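Local coordinates for probable benzoylformate decarboxylase (Rhodococcus jostii, PDB 7ORX), which is probably a member of the thiamine diphosphate-dependent enzyme family and binds thiamine diphosphate and a sodium ion, at residues S129-C134 against Y158-Y163. Sequence-based numbering, arbitrary orientation.
Sequences SSEPTC and YVSVPY
The Tyr158 ring meets Ser129 at its edge, where Ser129 CB sits close to the ring plane, the two CB atoms 4.0 Å apart; Val97 and Ala99 of the next strand also touch the tyrosine, and its OH bonds to Ser78 OG. Ser129 turns its own hydroxyl to the carbonyl of Gly119. The carboxylate of Glu131 reaches over to Ser160: Ser160 OG donates to Glu131 OE1 at 2.8 Å, and OE1 receives it on its anti lone pair, the one turned away from the other carboxylate oxygen. An extended glutamate chain, CG anti to the backbone N (chi1 -173°), carries it there, and Gln101 NE2 grips the same oxygen. Strands 128-130 and 157-162, on which the segments lie, form a right-handed beta-alpha-beta crossover through helix 138-149, with 128-130 at the edge of the parallel sheet in the N-terminal thiamine diphosphate-binding domain. Ser130 N to Tyr158 O (3.1 Å) and Ser160 N to Ser130 O (3.1 Å) carry on the parallel pairing that Tyr158 begins with Trp128. On the face opposite Tyr158, Val159 packs on Thr141 and Ala145 of that helix. Where the pairing ends, Pro132 CD rests 3.3 Å from Ser160 O, and the Pro132 carbonyl accepts a hydrogen bond from Arg104 NH2.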
loop_
_atom_site.group_PDB
_atom_site.type_symbol
_atom_site.label_atom_id
_atom_site.label_comp_id
_atom_site.label_asym_id
_atom_site.label_seq_id
_atom_site.Cartn_x
_atom_site.Cartn_y
_atom_site.Cartn_z
ATOM N N SER C 129 8.654 -3.017 7.316
ATOM C CA SER C 129 7.864 -2.396 8.405
ATOM C C SER C 129 6.896 -3.422 8.992
ATOM O O SER C 129 6.410 -4.222 8.246
ATOM C CB SER C 129 7.171 -1.139 7.886
ATOM O OG SER C 129 5.829 -1.413 7.499
ATOM N N SER C 130 6.669 -3.397 10.298
ATOM C CA SER C 130 5.786 -4.342 11.018
ATOM C C SER C 130 5.007 -3.604 12.089
ATOM O O SER C 130 5.631 -2.815 12.770
ATOM C CB SER C 130 6.581 -5.455 11.623
ATOM O OG SER C 130 5.695 -6.439 12.170
ATOM N N GLU C 131 3.707 -3.867 12.216
ATOM C CA GLU C 131 3.011 -3.738 13.522
ATOM C C GLU C 131 2.838 -5.164 14.050
ATOM O O GLU C 131 1.929 -5.837 13.599
ATOM C CB GLU C 131 1.691 -2.950 13.384
ATOM C CG GLU C 131 1.011 -2.637 14.735
ATOM C CD GLU C 131 -0.078 -1.555 14.777
ATOM O OE1 GLU C 131 0.223 -0.369 15.161
ATOM O OE2 GLU C 131 -1.260 -1.901 14.501
ATOM N N PRO C 132 3.658 -5.676 15.005
ATOM C CA PRO C 132 3.527 -7.070 15.437
ATOM C C PRO C 132 2.072 -7.421 15.774
ATOM O O PRO C 132 1.332 -6.563 16.255
ATOM C CB PRO C 132 4.381 -7.195 16.698
ATOM C CG PRO C 132 5.345 -6.015 16.605
ATOM C CD PRO C 132 4.634 -4.942 15.814
ATOM N N THR C 133 1.666 -8.658 15.510
ATOM C CA THR C 133 0.248 -9.075 15.663
ATOM C C THR C 133 -0.121 -9.286 17.142
ATOM O O THR C 133 -1.328 -9.397 17.432
ATOM C CB THR C 133 -0.004 -10.316 14.812
ATOM O OG1 THR C 133 0.942 -11.305 15.238
ATOM C CG2 THR C 133 0.126 -9.969 13.340
ATOM N N CYS C 134 0.863 -9.340 18.046
ATOM C CA CYS C 134 0.641 -9.455 19.507
ATOM C C CYS C 134 1.886 -9.006 20.277
ATOM O O CYS C 134 2.950 -8.999 19.723
ATOM C CB CYS C 134 0.321 -10.901 19.876
ATOM S SG CYS C 134 1.531 -12.062 19.176
ATOM N N TYR C 158 10.892 0.029 10.181
ATOM C CA TYR C 158 9.933 0.683 11.087
ATOM C C TYR C 158 9.134 -0.386 11.816
ATOM O O TYR C 158 8.711 -1.306 11.193
ATOM C CB TYR C 158 8.988 1.554 10.280
ATOM C CG TYR C 158 7.945 2.327 11.048
ATOM C CD1 TYR C 158 8.237 3.515 11.695
ATOM C CD2 TYR C 158 6.629 1.936 11.009
ATOM C CE1 TYR C 158 7.258 4.251 12.344
ATOM C CE2 TYR C 158 5.633 2.661 11.640
ATOM C CZ TYR C 158 5.943 3.838 12.295
ATOM O OH TYR C 158 4.942 4.532 12.915
ATOM N N VAL C 159 8.945 -0.214 13.113
ATOM C CA VAL C 159 8.206 -1.149 13.986
ATOM C C VAL C 159 7.277 -0.289 14.835
ATOM O O VAL C 159 7.804 0.550 15.566
ATOM C CB VAL C 159 9.177 -1.951 14.861
ATOM C CG1 VAL C 159 8.397 -2.845 15.786
ATOM C CG2 VAL C 159 10.158 -2.750 14.035
ATOM N N SER C 160 5.961 -0.492 14.754
ATOM C CA SER C 160 4.965 0.252 15.575
ATOM C C SER C 160 4.556 -0.661 16.713
ATOM O O SER C 160 4.114 -1.711 16.391
ATOM C CB SER C 160 3.779 0.700 14.717
ATOM O OG SER C 160 2.621 1.010 15.477
ATOM N N VAL C 161 4.733 -0.283 17.977
ATOM C CA VAL C 161 4.426 -1.164 19.146
ATOM C C VAL C 161 3.376 -0.479 20.026
ATOM O O VAL C 161 3.605 0.637 20.522
ATOM C CB VAL C 161 5.692 -1.503 19.951
ATOM C CG1 VAL C 161 5.334 -2.414 21.101
ATOM C CG2 VAL C 161 6.798 -2.047 19.067
ATOM N N PRO C 162 2.186 -1.108 20.212
ATOM C CA PRO C 162 1.178 -0.626 21.146
ATOM C C PRO C 162 1.766 -0.584 22.558
ATOM O O PRO C 162 2.497 -1.500 22.943
ATOM C CB PRO C 162 0.042 -1.648 21.047
ATOM C CG PRO C 162 0.206 -2.291 19.697
ATOM C CD PRO C 162 1.691 -2.247 19.431
ATOM N N TYR C 163 1.467 0.469 23.305
ATOM C CA TYR C 163 2.277 0.784 24.501
ATOM C C TYR C 163 2.021 -0.282 25.571
ATOM O O TYR C 163 2.931 -0.595 26.347
ATOM C CB TYR C 163 2.073 2.247 24.887
ATOM C CG TYR C 163 0.842 2.641 25.653
ATOM C CD1 TYR C 163 0.588 2.201 26.938
ATOM C CD2 TYR C 163 -0.008 3.598 25.123
ATOM C CE1 TYR C 163 -0.516 2.653 27.643
ATOM C CE2 TYR C 163 -1.106 4.070 25.815
ATOM C CZ TYR C 163 -1.373 3.592 27.075
ATOM O OH TYR C 163 -2.496 4.098 27.671
#